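Local coordinates for Arf-GAP domain and FG repeat-containing protein 1 (Homo sapiens, PDB 2OLM) that serves as a cofactor for HIV-1 Rev, moving viral RNAs from the nuclear periphery to the cytoplasm, and is required for vesicle docking or fusion during acrosome biogenesis, at residues Q8-T20 with I67-Q81. Numbering follows the deposited sequence.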
ATOM      1  N   GLN A   8       3.304 -13.034   1.904  1.00 22.87           N
ATOM      2  CA  GLN A   8       2.169 -13.081   0.967  1.00 23.23           C
ATOM      3  C   GLN A   8       1.327 -11.822   1.011  1.00 20.55           C
ATOM      4  O   GLN A   8       0.905 -11.313  -0.053  1.00 19.55           O
ATOM      5  CB  GLN A   8       1.281 -14.303   1.262  1.00 25.64           C
ATOM      6  CG  GLN A   8       1.962 -15.609   0.966  1.00 29.36           C
ATOM      7  CD  GLN A   8       2.604 -15.607  -0.398  1.00 32.88           C
ATOM      8  OE1 GLN A   8       1.925 -15.435  -1.411  1.00 33.76           O
ATOM      9  NE2 GLN A   8       3.931 -15.772  -0.437  1.00 35.77           N
ATOM     10  N   GLU A   9       1.091 -11.303   2.208  1.00 18.92           N
ATOM     11  CA  GLU A   9       0.347 -10.045   2.385  1.00 18.46           C
ATOM     12  C   GLU A   9       1.017  -8.890   1.653  1.00 16.99           C
ATOM     13  O   GLU A   9       0.361  -8.121   0.963  1.00 15.69           O
ATOM     14  CB  GLU A   9       0.163  -9.685   3.865  1.00 22.28           C
ATOM     15  CG  GLU A   9      -0.850 -10.584   4.548  1.00 23.88           C
ATOM     16  CD  GLU A   9      -1.013 -10.286   6.018  1.00 27.69           C
ATOM     17  OE1 GLU A   9      -0.210  -9.514   6.583  1.00 33.99           O
ATOM     18  OE2 GLU A   9      -1.957 -10.846   6.623  1.00 35.69           O
ATOM     19  N   GLU A  10       2.340  -8.743   1.794  1.00 16.34           N
ATOM     20  CA  GLU A  10       3.001  -7.631   1.157  1.00 14.42           C
ATOM     21  C   GLU A  10       3.102  -7.822  -0.351  1.00 15.75           C
ATOM     22  O   GLU A  10       3.011  -6.865  -1.111  1.00 15.22           O
ATOM     23  CB  GLU A  10       4.391  -7.416   1.762  1.00 14.97           C
ATOM     24  CG  GLU A  10       4.349  -7.110   3.256  1.00 16.86           C
ATOM     25  CD  GLU A  10       3.477  -5.936   3.625  1.00 17.63           C
ATOM     26  OE1 GLU A  10       3.644  -4.864   3.040  1.00 17.41           O
ATOM     27  OE2 GLU A  10       2.578  -6.092   4.481  1.00 21.66           O
ATOM     28  N   LYS A  11       3.228  -9.066  -0.796  1.00 15.03           N
ATOM     29  CA  LYS A  11       3.205  -9.380  -2.226  1.00 14.46           C
ATOM     30  C   LYS A  11       1.889  -8.956  -2.851  1.00 14.09           C
ATOM     31  O   LYS A  11       1.861  -8.348  -3.929  1.00 14.01           O
ATOM     32  CB  LYS A  11       3.432 -10.879  -2.450  1.00 16.36           C
ATOM     33  CG  LYS A  11       3.516 -11.292  -3.919  1.00 20.22           C
ATOM     34  CD  LYS A  11       3.624 -12.818  -4.072  1.00 23.62           C
ATOM     35  N   HIS A  12       0.811  -9.241  -2.144  1.00 13.63           N
ATOM     36  CA  HIS A  12      -0.507  -8.863  -2.662  1.00 14.56           C
ATOM     37  C   HIS A  12      -0.681  -7.344  -2.768  1.00 14.73           C
ATOM     38  O   HIS A  12      -1.278  -6.810  -3.727  1.00 14.23           O
ATOM     39  CB  HIS A  12      -1.603  -9.481  -1.811  1.00 14.05           C
ATOM     40  CG  HIS A  12      -1.665 -10.971  -1.895  1.00 15.69           C
ATOM     41  ND1 HIS A  12      -2.124 -11.746  -0.854  1.00 18.35           N
ATOM     42  CD2 HIS A  12      -1.277 -11.834  -2.861  1.00 17.34           C
ATOM     43  CE1 HIS A  12      -2.034 -13.021  -1.180  1.00 20.08           C
ATOM     44  NE2 HIS A  12      -1.542 -13.106  -2.400  1.00 16.88           N
ATOM     45  N   LEU A  13      -0.124  -6.621  -1.789  1.00 14.24           N
ATOM     46  CA  LEU A  13      -0.183  -5.166  -1.810  1.00 13.03           C
ATOM     47  C   LEU A  13       0.701  -4.619  -2.935  1.00 12.97           C
ATOM     48  O   LEU A  13       0.358  -3.638  -3.593  1.00 13.59           O
ATOM     49  CB  LEU A  13       0.261  -4.589  -0.471  1.00 13.55           C
ATOM     50  CG  LEU A  13      -0.698  -4.829   0.693  1.00 16.88           C
ATOM     51  CD1 LEU A  13      -0.104  -4.234   1.972  1.00 19.81           C
ATOM     52  CD2 LEU A  13      -2.065  -4.198   0.380  1.00 18.79           C
ATOM     53  N   LYS A  14       1.845  -5.251  -3.187  1.00 14.12           N
ATOM     54  CA  LYS A  14       2.665  -4.827  -4.328  1.00 15.78           C
ATOM     55  C   LYS A  14       1.878  -5.002  -5.656  1.00 13.66           C
ATOM     56  O   LYS A  14       1.830  -4.093  -6.519  1.00 13.47           O
ATOM     57  CB  LYS A  14       3.981  -5.615  -4.339  1.00 14.98           C
ATOM     58  CG  LYS A  14       4.887  -5.249  -5.517  1.00 18.11           C
ATOM     59  CD  LYS A  14       6.150  -6.135  -5.636  1.00 21.00           C
ATOM     60  CE  LYS A  14       6.894  -5.821  -6.947  1.00 23.19           C
ATOM     61  NZ  LYS A  14       8.008  -6.800  -7.304  1.00 26.92           N
ATOM     62  N   MET A  15       1.232  -6.163  -5.775  1.00 13.20           N
ATOM     63  CA  MET A  15       0.400  -6.458  -6.958  1.00 13.45           C
ATOM     64  C   MET A  15      -0.761  -5.466  -7.086  1.00 13.76           C
ATOM     65  O   MET A  15      -1.054  -4.988  -8.165  1.00 13.67           O
ATOM     66  CB  MET A  15      -0.127  -7.893  -6.873  1.00 15.43           C
ATOM     67  CG  MET A  15       0.926  -8.942  -7.024  1.00 13.74           C
ATOM     68  SD  MET A  15       0.430 -10.590  -6.430  1.00 18.60           S
ATOM     69  CE  MET A  15      -0.395 -11.287  -7.877  1.00 23.92           C
ATOM     70  N   LEU A  16      -1.375  -5.137  -5.975  1.00 13.55           N
ATOM     71  CA  LEU A  16      -2.458  -4.161  -5.921  1.00 13.29           C
ATOM     72  C   LEU A  16      -2.014  -2.781  -6.395  1.00 11.81           C
ATOM     73  O   LEU A  16      -2.679  -2.108  -7.203  1.00 13.34           O
ATOM     74  CB  LEU A  16      -3.005  -4.111  -4.484  1.00 12.65           C
ATOM     75  CG  LEU A  16      -4.167  -3.186  -4.232  1.00 13.88           C
ATOM     76  CD1 LEU A  16      -5.380  -3.624  -5.081  1.00 14.77           C
ATOM     77  CD2 LEU A  16      -4.499  -3.209  -2.734  1.00 15.98           C
ATOM     78  N   ARG A  17      -0.852  -2.346  -5.916  1.00 12.70           N
ATOM     79  CA  ARG A  17      -0.339  -1.025  -6.296  1.00 12.53           C
ATOM     80  C   ARG A  17       0.196  -0.951  -7.738  1.00 13.38           C
ATOM     81  O   ARG A  17       0.200   0.129  -8.345  1.00 14.45           O
ATOM     82  CB  ARG A  17       0.708  -0.598  -5.283  1.00 12.65           C
ATOM     83  CG  ARG A  17       0.148  -0.393  -3.884  1.00 13.27           C
ATOM     84  CD  ARG A  17      -0.833   0.771  -3.793  1.00 14.86           C
ATOM     85  NE  ARG A  17      -1.468   0.823  -2.482  1.00 14.84           N
ATOM     86  CZ  ARG A  17      -2.519   1.586  -2.208  1.00 15.44           C
ATOM     87  NH1 ARG A  17      -3.018   2.349  -3.143  1.00 15.05           N
ATOM     88  NH2 ARG A  17      -3.054   1.589  -1.019  1.00 15.76           N
ATOM     89  N   ASP A  18       0.609  -2.089  -8.287  1.00 14.54           N
ATOM     90  CA  ASP A  18       0.841  -2.197  -9.716  1.00 15.43           C
ATOM     91  C   ASP A  18      -0.458  -1.839 -10.457  1.00 15.75           C
ATOM     92  O   ASP A  18      -0.442  -1.070 -11.413  1.00 18.15           O
ATOM     93  CB  ASP A  18       1.344  -3.582 -10.093  1.00 17.11           C
ATOM     94  CG  ASP A  18       1.670  -3.712 -11.576  1.00 26.86           C
ATOM     95  OD1 ASP A  18       2.785  -3.310 -11.991  1.00 30.78           O
ATOM     96  OD2 ASP A  18       0.791  -4.221 -12.325  1.00 35.49           O
ATOM     97  N   MET A  19      -1.587  -2.364  -9.984  1.00 13.63           N
ATOM     98  CA  MET A  19      -2.855  -2.114 -10.649  1.00 13.70           C
ATOM     99  C   MET A  19      -3.370  -0.729 -10.395  1.00 12.35           C
ATOM    100  O   MET A  19      -3.892  -0.087 -11.314  1.00 13.43           O
ATOM    101  CB  MET A  19      -3.913  -3.114 -10.182  1.00 14.05           C
ATOM    102  CG  MET A  19      -3.746  -4.488 -10.809  1.00 12.53           C
ATOM    103  SD  MET A  19      -5.033  -5.656 -10.312  1.00 14.58           S
ATOM    104  CE  MET A  19      -4.400  -6.159  -8.704  1.00 15.11           C
ATOM    105  N   THR A  20      -3.227  -0.201  -9.184  1.00 11.84           N
ATOM    106  CA  THR A  20      -3.809   1.111  -8.907  1.00 12.06           C
ATOM    107  C   THR A  20      -3.129   2.239  -9.673  1.00 14.97           C
ATOM    108  O   THR A  20      -3.706   3.329  -9.801  1.00 15.59           O
ATOM    109  CB  THR A  20      -3.819   1.459  -7.442  1.00 13.73           C
ATOM    110  OG1 THR A  20      -2.475   1.330  -6.956  1.00 13.89           O
ATOM    111  CG2 THR A  20      -4.745   0.547  -6.645  1.00 14.48           C
ATOM    112  N   ILE A  67      -9.414  -0.456  -0.455  1.00 10.36           N
ATOM    113  CA  ILE A  67      -8.078  -0.678  -1.014  1.00 12.07           C
ATOM    114  C   ILE A  67      -7.001  -0.758   0.059  1.00 14.57           C
ATOM    115  O   ILE A  67      -6.150  -1.655   0.029  1.00 15.53           O
ATOM    116  CB  ILE A  67      -7.738   0.389  -2.072  1.00 10.57           C
ATOM    117  CG1 ILE A  67      -8.668   0.231  -3.296  1.00 12.17           C
ATOM    118  CG2 ILE A  67      -6.258   0.321  -2.479  1.00 13.32           C
ATOM    119  CD1 ILE A  67      -8.525   1.286  -4.321  1.00 13.55           C
ATOM    120  N   SER A  68      -7.085   0.142   1.020  1.00 14.12           N
ATOM    121  CA  SER A  68      -6.011   0.257   2.035  1.00 16.23           C
ATOM    122  C   SER A  68      -6.197  -0.651   3.241  1.00 15.44           C
ATOM    123  O   SER A  68      -5.213  -0.958   3.926  1.00 17.73           O
ATOM    124  CB  SER A  68      -5.916   1.684   2.508  1.00 18.22           C
ATOM    125  OG  SER A  68      -7.090   2.051   3.150  1.00 18.18           O
ATOM    126  N   MET A  69      -7.419  -1.120   3.517  1.00 13.36           N
ATOM    127  CA  MET A  69      -7.649  -1.821   4.755  1.00 14.63           C
ATOM    128  C   MET A  69      -7.974  -3.303   4.615  1.00 16.42           C
ATOM    129  O   MET A  69      -7.947  -4.049   5.594  1.00 21.39           O
ATOM    130  CB  MET A  69      -8.739  -1.073   5.526  1.00 16.40           C
ATOM    131  CG  MET A  69      -8.529   0.530   5.508  1.00 20.53           C
ATOM    132  SD  MET A  69      -9.553   1.507   6.647  1.00 20.33           S
ATOM    133  CE  MET A  69      -9.049   0.449   7.777  1.00 12.39           C
ATOM    134  N   THR A  70      -8.274  -3.764   3.411  1.00 13.78           N
ATOM    135  CA  THR A  70      -8.633  -5.178   3.231  1.00 15.19           C
ATOM    136  C   THR A  70      -7.379  -6.020   3.082  1.00 16.72           C
ATOM    137  O   THR A  70      -6.407  -5.615   2.453  1.00 15.94           O
ATOM    138  CB  THR A  70      -9.496  -5.345   1.958  1.00 12.52           C
ATOM    139  OG1 THR A  70     -10.617  -4.473   2.036  1.00 14.11           O
ATOM    140  CG2 THR A  70      -9.971  -6.768   1.754  1.00 15.94           C
ATOM    141  N   THR A  71      -7.428  -7.227   3.635  1.00 14.27           N
ATOM    142  CA  THR A  71      -6.411  -8.216   3.332  1.00 16.98           C
ATOM    143  C   THR A  71      -6.955  -9.031   2.169  1.00 15.69           C
ATOM    144  O   THR A  71      -7.771  -9.944   2.364  1.00 18.74           O
ATOM    145  CB  THR A  71      -6.106  -9.096   4.532  1.00 19.09           C
ATOM    146  OG1 THR A  71      -5.712  -8.263   5.629  1.00 21.39           O
ATOM    147  CG2 THR A  71      -4.978 -10.061   4.210  1.00 21.15           C
ATOM    148  N   PHE A  72      -6.585  -8.632   0.950  1.00 15.12           N
ATOM    149  CA  PHE A  72      -7.065  -9.333  -0.252  1.00 14.59           C
ATOM    150  C   PHE A  72      -6.419 -10.695  -0.335  1.00 14.88           C
ATOM    151  O   PHE A  72      -5.265 -10.878   0.059  1.00 17.13           O
ATOM    152  CB  PHE A  72      -6.751  -8.533  -1.508  1.00 14.65           C
ATOM    153  CG  PHE A  72      -7.578  -7.298  -1.643  1.00 13.55           C
ATOM    154  CD1 PHE A  72      -8.914  -7.371  -1.992  1.00 14.75           C
ATOM    155  CD2 PHE A  72      -7.045  -6.060  -1.381  1.00 13.52           C
ATOM    156  CE1 PHE A  72      -9.669  -6.224  -2.102  1.00 14.76           C
ATOM    157  CE2 PHE A  72      -7.802  -4.940  -1.453  1.00 15.22           C
ATOM    158  CZ  PHE A  72      -9.131  -5.014  -1.839  1.00 13.65           C
ATOM    159  N   THR A  73      -7.147 -11.673  -0.832  1.00 13.94           N
ATOM    160  CA  THR A  73      -6.585 -12.994  -1.103  1.00 13.52           C
ATOM    161  C   THR A  73      -5.913 -13.076  -2.487  1.00 11.72           C
ATOM    162  O   THR A  73      -6.128 -12.225  -3.361  1.00 11.21           O
ATOM    163  CB  THR A  73      -7.662 -14.055  -1.069  1.00 14.68           C
ATOM    164  OG1 THR A  73      -8.562 -13.834  -2.163  1.00 13.85           O
ATOM    165  CG2 THR A  73      -8.428 -13.995   0.255  1.00 13.86           C
ATOM    166  N   GLN A  74      -5.093 -14.106  -2.713  1.00 12.43           N
ATOM    167  CA  GLN A  74      -4.510 -14.329  -4.011  1.00 11.91           C
ATOM    168  C   GLN A  74      -5.562 -14.408  -5.101  1.00 10.30           C
ATOM    169  O   GLN A  74      -5.401 -13.828  -6.178  1.00 12.66           O
ATOM    170  CB  GLN A  74      -3.672 -15.617  -3.960  1.00 14.00           C
ATOM    171  CG  GLN A  74      -2.900 -15.907  -5.224  1.00 18.80           C
ATOM    172  CD  GLN A  74      -1.647 -15.041  -5.419  1.00 23.82           C
ATOM    173  OE1 GLN A  74      -0.988 -14.624  -4.440  1.00 24.38           O
ATOM    174  NE2 GLN A  74      -1.305 -14.778  -6.686  1.00 25.75           N
ATOM    175  N   GLN A  75      -6.664 -15.120  -4.794  1.00 12.35           N
ATOM    176  CA  GLN A  75      -7.791 -15.249  -5.749  1.00 12.81           C
ATOM    177  C   GLN A  75      -8.360 -13.868  -6.129  1.00 11.88           C
ATOM    178  O   GLN A  75      -8.603 -13.550  -7.298  1.00 11.62           O
ATOM    179  CB  GLN A  75      -8.887 -16.130  -5.131  1.00 14.05           C
ATOM    180  CG  GLN A  75      -8.617 -17.618  -5.172  1.00 17.27           C
ATOM    181  CD  GLN A  75      -9.643 -18.366  -4.340  1.00 19.56           C
ATOM    182  OE1 GLN A  75     -10.504 -19.071  -4.894  1.00 19.48           O
ATOM    183  NE2 GLN A  75      -9.594 -18.193  -3.026  1.00 21.64           N
ATOM    184  N   GLU A  76      -8.569 -13.032  -5.143  1.00 10.69           N
ATOM    185  CA  GLU A  76      -9.090 -11.715  -5.436  1.00 10.43           C
ATOM    186  C   GLU A  76      -8.133 -10.860  -6.270  1.00 11.40           C
ATOM    187  O   GLU A  76      -8.537 -10.199  -7.237  1.00 11.33           O
ATOM    188  CB  GLU A  76      -9.451 -11.009  -4.146  1.00 11.18           C
ATOM    189  CG  GLU A  76     -10.649 -11.606  -3.453  1.00 13.12           C
ATOM    190  CD  GLU A  76     -10.902 -11.061  -2.102  1.00 15.28           C
ATOM    191  OE1 GLU A  76      -9.948 -10.780  -1.350  1.00 13.98           O
ATOM    192  OE2 GLU A  76     -12.080 -10.915  -1.750  1.00 17.39           O
ATOM    193  N   ILE A  77      -6.849 -10.848  -5.891  1.00 11.66           N
ATOM    194  CA  ILE A  77      -5.841 -10.099  -6.628  1.00 10.30           C
ATOM    195  C   ILE A  77      -5.778 -10.560  -8.090  1.00 10.87           C
ATOM    196  O   ILE A  77      -5.779  -9.757  -9.004  1.00 12.21           O
ATOM    197  CB  ILE A  77      -4.473 -10.226  -5.946  1.00 11.46           C
ATOM    198  CG1 ILE A  77      -4.506  -9.527  -4.578  1.00 12.77           C
ATOM    199  CG2 ILE A  77      -3.358  -9.721  -6.897  1.00 14.19           C
ATOM    200  CD1 ILE A  77      -4.652  -7.999  -4.621  1.00 14.87           C
ATOM    201  N   GLU A  78      -5.802 -11.868  -8.309  1.00 11.29           N
ATOM    202  CA  GLU A  78      -5.763 -12.376  -9.683  1.00 13.83           C
ATOM    203  C   GLU A  78      -7.013 -12.035 -10.483  1.00 11.45           C
ATOM    204  O   GLU A  78      -6.926 -11.718 -11.667  1.00 13.25           O
ATOM    205  CB  GLU A  78      -5.514 -13.865  -9.708  1.00 14.26           C
ATOM    206  CG  GLU A  78      -4.104 -14.212  -9.193  1.00 18.41           C
ATOM    207  CD  GLU A  78      -3.753 -15.652  -9.232  1.00 22.29           C
ATOM    208  OE1 GLU A  78      -4.599 -16.484  -9.587  1.00 27.31           O
ATOM    209  OE2 GLU A  78      -2.607 -15.957  -8.888  1.00 24.01           O
ATOM    210  N   PHE A  79      -8.170 -12.052  -9.832  1.00 11.15           N
ATOM    211  CA  PHE A  79      -9.377 -11.597 -10.501  1.00 10.95           C
ATOM    212  C   PHE A  79      -9.240 -10.153 -10.955  1.00 11.66           C
ATOM    213  O   PHE A  79      -9.586  -9.773 -12.053  1.00 12.50           O
ATOM    214  CB  PHE A  79     -10.584 -11.767  -9.555  1.00 12.00           C
ATOM    215  CG  PHE A  79     -11.877 -11.310 -10.155  1.00 12.42           C
ATOM    216  CD1 PHE A  79     -12.512 -12.124 -11.086  1.00 14.11           C
ATOM    217  CD2 PHE A  79     -12.425 -10.069  -9.864  1.00 15.86           C
ATOM    218  CE1 PHE A  79     -13.703 -11.746 -11.675  1.00 16.07           C
ATOM    219  CE2 PHE A  79     -13.636  -9.686 -10.487  1.00 14.07           C
ATOM    220  CZ  PHE A  79     -14.240 -10.548 -11.401  1.00 13.21           C
ATOM    221  N   LEU A  80      -8.741  -9.306 -10.069  1.00 10.78           N
ATOM    222  CA  LEU A  80      -8.554  -7.907 -10.391  1.00  9.43           C
ATOM    223  C   LEU A  80      -7.551  -7.699 -11.533  1.00 10.75           C
ATOM    224  O   LEU A  80      -7.726  -6.830 -12.357  1.00 11.45           O
ATOM    225  CB  LEU A  80      -8.100  -7.141  -9.147  1.00 10.55           C
ATOM    226  CG  LEU A  80      -9.152  -6.950  -8.071  1.00 12.23           C
ATOM    227  CD1 LEU A  80      -8.553  -6.450  -6.742  1.00 12.04           C
ATOM    228  CD2 LEU A  80     -10.276  -6.031  -8.526  1.00 12.82           C
ATOM    229  N   GLN A  81      -6.504  -8.517 -11.554  1.00 11.61           N
ATOM    230  CA  GLN A  81      -5.505  -8.438 -12.628  1.00 12.97           C
ATOM    231  C   GLN A  81      -6.126  -8.738 -13.975  1.00 13.90           C
ATOM    232  O   GLN A  81      -5.716  -8.171 -14.979  1.00 15.92           O
ATOM    233  CB  GLN A  81      -4.372  -9.413 -12.377  1.00 13.32           C
ATOM    234  CG  GLN A  81      -3.481  -8.945 -11.242  1.00 15.33           C
ATOM    235  CD  GLN A  81      -2.343  -9.896 -10.999  1.00 16.84           C
ATOM    236  OE1 GLN A  81      -2.490 -11.120 -11.161  1.00 19.30           O
ATOM    237  NE2 GLN A  81      -1.193  -9.356 -10.605  1.00 17.52           N
TER
HETATM  238  O   HOH W   1      -3.123 -10.529   1.444  1.00 20.61           O
HETATM  239  O   HOH W   2      -0.693  -6.507 -10.474  1.00 17.67           O
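Glu9 lays its extended chain against Thr71, the methyl CG2 lying 3.9 Å from OE2, a loose contact at the solvent-facing margin. One turn on, His12 uses both ring nitrogens. NE2 donates to Gln74 OE1 at 2.6 Å; the acceptor lies in the imidazole plane, yet the bond is bent (145°) and meets the amide oxygen from above its carbonyl plane. At the other nitrogen, ND1, a water bridges to Phe72 O, so the ring is pinned at two points of its edge. Gln74 reaches it because its chain bends at chi2, and its NE2 is steadied by Glu78 OE2. Thr73 and Glu76 form a capping box that starts the helix bearing Gln74.

Met15, flexible and apolar, bends at chi3 (86°) to press CE tightly on Ile77 CG2, 3.5 Å away, and against the Gln81 amide; that amide's NE2 shares a water with Met15 O and Asp18 OD2. Branched Ile77 is a knob in the hole made by His12, Met15, Leu16 and Met19. Leu16, branched and apolar, suits its buried spot, sending CD2 to Phe72 CE2 (3.9 Å) and Ile67. The flat Arg17 guanidinium can lay one face over Ile67 CG2 while its charged NH1 still reaches Glu10 of the second subunit. Slender Met19 slides SD to 3.6 Å from Leu80 CB and, like Ile67, touches Phe46 of strand 45-47. Thus two nearly parallel helices, 16° apart, pack through a knob-into-hole contact, joining the N-terminal helix of the Arf-GAP domain to the region after the C4 zinc finger.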